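PDB 4E9X: multicopper oxidase from Uncultured bacterium, which probably couples one-electron oxidation of organic substrates at a mononuclear copper to reduction of dioxygen to water at a copper cluster between subunits. Local coordinates for residues T100-C105 against F194-G199; W119-V124 against D139-M144. One frame throughout, in Å; residues are numbered along the deposited sequence.

Well into its first half, after several earlier strands, the chain forms strand 101-104, then helix 109-115 and strand 119-125, which lies beside 101-104 in the same sheet, the two joined antiparallel. After a short link it enters the second sheet with strand 138-147, and strand 187-195 later settles parallel to that one. Contact 2 closes the shorter loop, 119-124 packed face to face against 139-144, and contact 1 closes the longer one, 100-105 with 194-199, so contact 2 is nested inside it. Both join the same two sheets, one from each cupredoxin-like half. Main-chain hydrogen bonding ties them within each sheet: Leu101 N to Leu122 O, and probably Phe194 N to Met142 O.

Contact 1 of 2, residues T100-C105 against F194-G199; sequences TLWYHC and FGAGGG. With CU (copper (II) ion), chain E; CU (copper (II) ion), chain D.
Phe194 has CG anti to its own carbonyl carbon (chi1 -55°), and Trp102 has CG between its backbone N and carbonyl carbon (chi1 63°). CE1 of Phe194 lies 3.9 Å from Trp102 CB. Leu101 O lies in the phenyl plane at the ring edge, 3.3 Å from CE1 of Phe194. Thr100 adds its methyl, CG2, 3.3 Å from Phe194 CZ, while its hydroxyl is bonded to Asp238 and Arg192. Farther along, the six-membered ring of Trp102 meets the turn after the strand: CH2 is 3.4 Å from Ala196 O, and CZ3 touches Ala196 CB. Gly195 is the centre of an inverse gamma turn. The contact packs one cupredoxin-like domain against the other, and the end of strand 101-104 carries the start of the His-Cys-His motif of multicopper oxidases, His104-Cys105-His106. His104 CD2 sits 3.3 Å above the plane of the Trp102 ring, toward its rim. His104 NE2 binds a copper together with His62 of the same chain and His254 of a second subunit; its ND1 donates an almost straight bond (173°) to Cys105 O, which with the copper bond holds the imidazole's rotation. Cys105 SG holds the mononuclear copper at 2.2 Å in a site completed by His57, His112 and Met118.

Contact 2 of 2, residues W119-V124 against D139-M144; sequences WGPLIV and DVIMMM
Two β-sheets face each other here, with strand 119-124 of one sheet packed across strand 139-144 of the other at 146° between their directions and 8.7 Å between axes. Side chains fill most of the gap. Met143 and Trp119 slide past each other in opposite directions: the methionine, bent at chi3 (75°), brings its CE to 3.6 Å from Trp119 CE3, and its CB lies equally close to CZ3 of the same ring. The sulfur is 4.9 Å from the centroid of the six-membered ring and approaches obliquely, a Met-aromatic contact. The same SD lies 3.9 Å from CD of Pro121, whose ring crosses the methionine at about a right angle, while the CE methyl also rests against Gly120 C. Two residues earlier in the strand, Ile141 sets its CD1 3.8 Å from Pro121 CB and meets Ile123 tip to tip, CD1 to CG1 at 4.2 Å. Around this apolar seam, Trp102 and His104 border Trp119, and Phe194 lies against both Pro121 and Ile141. Such apolar packing between sheets of consecutive cupredoxin-like domains is what one expects at the interdomain interface of a two-domain multicopper oxidase.

Contact 1 of 2, residues T100-C105 against F194-G199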
loop_
_atom_site.group_PDB
_atom_site.type_symbol
_atom_site.label_atom_id
_atom_site.label_comp_id
_atom_site.label_asym_id
_atom_site.label_seq_id
_atom_site.Cartn_x
_atom_site.Cartn_y
_atom_site.Cartn_z
ATOM N N THR A 100 11.474 17.279 -0.029
ATOM C CA THR A 100 10.397 17.251 -0.970
ATOM C C THR A 100 9.054 17.415 -0.246
ATOM O O THR A 100 8.537 16.454 0.354
ATOM C CB THR A 100 10.376 15.903 -1.705
ATOM O OG1 THR A 100 11.680 15.676 -2.260
ATOM C CG2 THR A 100 9.345 15.904 -2.826
ATOM N N LEU A 101 8.511 18.626 -0.336
ATOM C CA LEU A 101 7.186 18.912 0.214
ATOM C C LEU A 101 6.222 19.183 -0.928
ATOM O O LEU A 101 6.597 19.099 -2.123
ATOM C CB LEU A 101 7.246 20.143 1.151
ATOM C CG LEU A 101 8.439 20.151 2.117
ATOM C CD1 LEU A 101 8.336 21.353 3.064
ATOM C CD2 LEU A 101 8.556 18.888 2.921
ATOM N N TRP A 102 4.973 19.506 -0.612
ATOM C CA TRP A 102 4.027 19.850 -1.690
ATOM C C TRP A 102 2.926 20.707 -1.109
ATOM O O TRP A 102 2.887 20.926 0.090
ATOM C CB TRP A 102 3.504 18.620 -2.375
ATOM C CG TRP A 102 2.688 17.601 -1.626
ATOM C CD1 TRP A 102 3.024 16.936 -0.490
ATOM C CD2 TRP A 102 1.393 17.128 -2.033
ATOM N NE1 TRP A 102 1.982 16.064 -0.158
ATOM C CE2 TRP A 102 0.980 16.167 -1.081
ATOM C CE3 TRP A 102 0.525 17.404 -3.110
ATOM C CZ2 TRP A 102 -0.254 15.516 -1.193
ATOM C CZ3 TRP A 102 -0.692 16.761 -3.216
ATOM C CH2 TRP A 102 -1.085 15.811 -2.245
ATOM N N TYR A 103 2.054 21.192 -1.967
ATOM C CA TYR A 103 1.005 22.086 -1.489
ATOM C C TYR A 103 -0.259 21.667 -2.246
ATOM O O TYR A 103 -0.193 21.179 -3.393
ATOM C CB TYR A 103 1.368 23.593 -1.632
ATOM C CG TYR A 103 1.548 23.998 -3.092
ATOM C CD1 TYR A 103 0.475 24.424 -3.870
ATOM C CD2 TYR A 103 2.808 23.944 -3.681
ATOM C CE1 TYR A 103 0.648 24.790 -5.204
ATOM C CE2 TYR A 103 3.012 24.298 -5.030
ATOM C CZ TYR A 103 1.934 24.704 -5.753
ATOM O OH TYR A 103 2.057 25.067 -7.091
ATOM N N HIS A 104 -1.431 21.878 -1.645
ATOM C CA HIS A 104 -2.663 21.465 -2.293
ATOM C C HIS A 104 -3.862 22.128 -1.619
ATOM O O HIS A 104 -3.750 22.514 -0.439
ATOM C CB HIS A 104 -2.854 19.937 -2.263
ATOM C CG HIS A 104 -2.842 19.242 -0.930
ATOM N ND1 HIS A 104 -3.905 19.209 -0.068
ATOM C CD2 HIS A 104 -1.852 18.541 -0.326
ATOM C CE1 HIS A 104 -3.561 18.502 1.026
ATOM N NE2 HIS A 104 -2.324 18.066 0.890
ATOM N N CYS A 105 -4.978 22.197 -2.318
ATOM C CA CYS A 105 -6.181 22.728 -1.646
ATOM C C CYS A 105 -6.552 21.823 -0.487
ATOM O O CYS A 105 -6.306 20.621 -0.513
ATOM C CB CYS A 105 -7.308 22.791 -2.696
ATOM S SG CYS A 105 -8.780 23.617 -2.041
ATOM N N PHE A 194 5.543 11.654 -5.861
ATOM C CA PHE A 194 4.494 12.201 -4.995
ATOM C C PHE A 194 3.186 11.468 -5.213
ATOM O O PHE A 194 2.750 11.315 -6.381
ATOM C CB PHE A 194 4.216 13.683 -5.302
ATOM C CG PHE A 194 5.354 14.659 -5.268
ATOM C CD1 PHE A 194 5.311 15.755 -4.418
ATOM C CD2 PHE A 194 6.457 14.537 -6.129
ATOM C CE1 PHE A 194 6.304 16.743 -4.430
ATOM C CE2 PHE A 194 7.443 15.504 -6.189
ATOM C CZ PHE A 194 7.345 16.620 -5.355
ATOM N N GLY A 195 2.563 11.076 -4.095
ATOM C CA GLY A 195 1.204 10.541 -4.170
ATOM C C GLY A 195 0.211 11.718 -4.124
ATOM O O GLY A 195 -0.365 12.040 -3.074
ATOM N N ALA A 196 0.037 12.403 -5.262
ATOM C CA ALA A 196 -0.726 13.653 -5.222
ATOM C C ALA A 196 -2.221 13.397 -5.236
ATOM O O ALA A 196 -2.962 14.116 -4.568
ATOM C CB ALA A 196 -0.318 14.494 -6.424
ATOM N N GLY A 197 -2.713 12.379 -5.950
ATOM C CA GLY A 197 -4.120 12.037 -5.991
ATOM C C GLY A 197 -4.491 10.953 -4.991
ATOM O O GLY A 197 -3.778 10.711 -4.002
ATOM N N GLY A 198 -5.616 10.285 -5.269
ATOM C CA GLY A 198 -6.226 9.332 -4.374
ATOM C C GLY A 198 -5.785 7.882 -4.575
ATOM O O GLY A 198 -6.307 7.000 -3.869
ATOM N N GLY A 199 -4.894 7.620 -5.526
ATOM C CA GLY A 199 -4.517 6.233 -5.861
ATOM C C GLY A 199 -3.204 5.799 -5.236
ATOM O O GLY A 199 -2.451 6.606 -4.626
HETATM CU CU CU E . -1.389 16.703 1.963
HETATM CU CU CU D . -10.144 23.781 -3.777
#

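Contact 2 of 2, residues W119-V124 against D139-M144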
loop_
_atom_site.group_PDB
_atom_site.type_symbol
_atom_site.label_atom_id
_atom_site.label_comp_id
_atom_site.label_asym_id
_atom_site.label_seq_id
_atom_site.Cartn_x
_atom_site.Cartn_y
_atom_site.Cartn_z
ATOM N N TRP A 119 -2.778 20.971 -6.819
ATOM C CA TRP A 119 -1.578 20.559 -6.094
ATOM C C TRP A 119 -0.359 20.919 -6.926
ATOM O O TRP A 119 -0.419 21.077 -8.170
ATOM C CB TRP A 119 -1.590 19.033 -5.867
ATOM C CG TRP A 119 -2.171 18.154 -6.933
ATOM C CD1 TRP A 119 -3.426 17.621 -6.957
ATOM C CD2 TRP A 119 -1.509 17.700 -8.127
ATOM N NE1 TRP A 119 -3.592 16.868 -8.085
ATOM C CE2 TRP A 119 -2.432 16.873 -8.844
ATOM C CE3 TRP A 119 -0.202 17.890 -8.647
ATOM C CZ2 TRP A 119 -2.124 16.246 -10.072
ATOM C CZ3 TRP A 119 0.107 17.270 -9.866
ATOM C CH2 TRP A 119 -0.833 16.475 -10.532
ATOM N N GLY A 120 0.759 21.068 -6.243
ATOM C CA GLY A 120 2.037 21.330 -6.879
ATOM C C GLY A 120 3.151 21.068 -5.888
ATOM O O GLY A 120 2.904 20.766 -4.734
ATOM N N PRO A 121 4.405 21.098 -6.386
ATOM C CA PRO A 121 5.563 20.743 -5.568
ATOM C C PRO A 121 6.220 21.918 -4.855
ATOM O O PRO A 121 6.295 23.013 -5.443
ATOM C CB PRO A 121 6.531 20.120 -6.614
ATOM C CG PRO A 121 6.231 20.970 -7.869
ATOM C CD PRO A 121 4.746 21.344 -7.816
ATOM N N LEU A 122 6.683 21.661 -3.636
ATOM C CA LEU A 122 7.394 22.632 -2.798
ATOM C C LEU A 122 8.726 22.001 -2.397
ATOM O O LEU A 122 8.722 21.092 -1.581
ATOM C CB LEU A 122 6.513 23.061 -1.617
ATOM C CG LEU A 122 7.225 23.865 -0.526
ATOM C CD1 LEU A 122 7.821 25.183 -1.027
ATOM C CD2 LEU A 122 6.234 24.130 0.634
ATOM N N ILE A 123 9.816 22.491 -2.968
ATOM C CA ILE A 123 11.119 21.859 -2.729
ATOM C C ILE A 123 11.902 22.778 -1.827
ATOM O O ILE A 123 12.163 23.931 -2.192
ATOM C CB ILE A 123 11.862 21.607 -4.051
ATOM C CG1 ILE A 123 11.016 20.743 -5.006
ATOM C CG2 ILE A 123 13.227 21.030 -3.758
ATOM C CD1 ILE A 123 10.552 19.394 -4.412
ATOM N N VAL A 124 12.307 22.271 -0.671
ATOM C CA VAL A 124 13.109 23.029 0.286
ATOM C C VAL A 124 14.515 22.432 0.281
ATOM O O VAL A 124 14.697 21.294 0.721
ATOM C CB VAL A 124 12.468 23.032 1.696
ATOM C CG1 VAL A 124 13.378 23.809 2.670
ATOM C CG2 VAL A 124 11.056 23.648 1.666
ATOM N N ASP A 139 17.377 16.445 -11.628
ATOM C CA ASP A 139 16.352 16.351 -10.578
ATOM C C ASP A 139 15.024 16.281 -11.264
ATOM O O ASP A 139 14.801 17.051 -12.214
ATOM C CB ASP A 139 16.551 17.566 -9.645
ATOM C CG ASP A 139 15.860 17.485 -8.313
ATOM O OD1 ASP A 139 15.107 16.546 -8.020
ATOM O OD2 ASP A 139 16.105 18.435 -7.520
ATOM N N VAL A 140 14.175 15.351 -10.856
ATOM C CA VAL A 140 12.966 14.952 -11.565
ATOM C C VAL A 140 11.802 14.867 -10.588
ATOM O O VAL A 140 11.886 14.165 -9.598
ATOM C CB VAL A 140 13.217 13.550 -12.179
ATOM C CG1 VAL A 140 11.994 12.927 -12.851
ATOM C CG2 VAL A 140 14.399 13.629 -13.182
ATOM N N ILE A 141 10.716 15.550 -10.925
ATOM C CA ILE A 141 9.475 15.500 -10.122
ATOM C C ILE A 141 8.459 14.677 -10.844
ATOM O O ILE A 141 8.153 14.958 -12.013
ATOM C CB ILE A 141 8.982 16.937 -9.865
ATOM C CG1 ILE A 141 9.844 17.592 -8.747
ATOM C CG2 ILE A 141 7.485 17.002 -9.514
ATOM C CD1 ILE A 141 9.658 19.087 -8.589
ATOM N N MET A 142 7.884 13.692 -10.160
ATOM C CA MET A 142 6.813 12.831 -10.685
ATOM C C MET A 142 5.626 12.818 -9.731
ATOM O O MET A 142 5.667 12.170 -8.668
ATOM C CB MET A 142 7.287 11.378 -10.885
ATOM C CG MET A 142 8.352 11.304 -12.009
ATOM S SD MET A 142 8.591 9.587 -12.457
ATOM C CE MET A 142 10.018 9.643 -13.539
ATOM N N MET A 143 4.546 13.533 -10.105
ATOM C CA MET A 143 3.368 13.627 -9.217
ATOM C C MET A 143 2.276 12.780 -9.823
ATOM O O MET A 143 1.780 13.078 -10.944
ATOM C CB MET A 143 2.925 15.105 -9.141
ATOM C CG MET A 143 4.066 16.005 -8.640
ATOM S SD MET A 143 3.556 17.702 -8.208
ATOM C CE MET A 143 2.732 17.399 -6.647
ATOM N N MET A 144 1.916 11.708 -9.158
ATOM C CA MET A 144 0.944 10.755 -9.698
ATOM C C MET A 144 -0.452 11.067 -9.211
ATOM O O MET A 144 -0.633 11.487 -8.066
ATOM C CB MET A 144 1.301 9.310 -9.295
ATOM C CG MET A 144 2.250 8.607 -10.280
ATOM S SD MET A 144 3.877 9.364 -10.458
ATOM C CE MET A 144 4.518 9.101 -8.788
#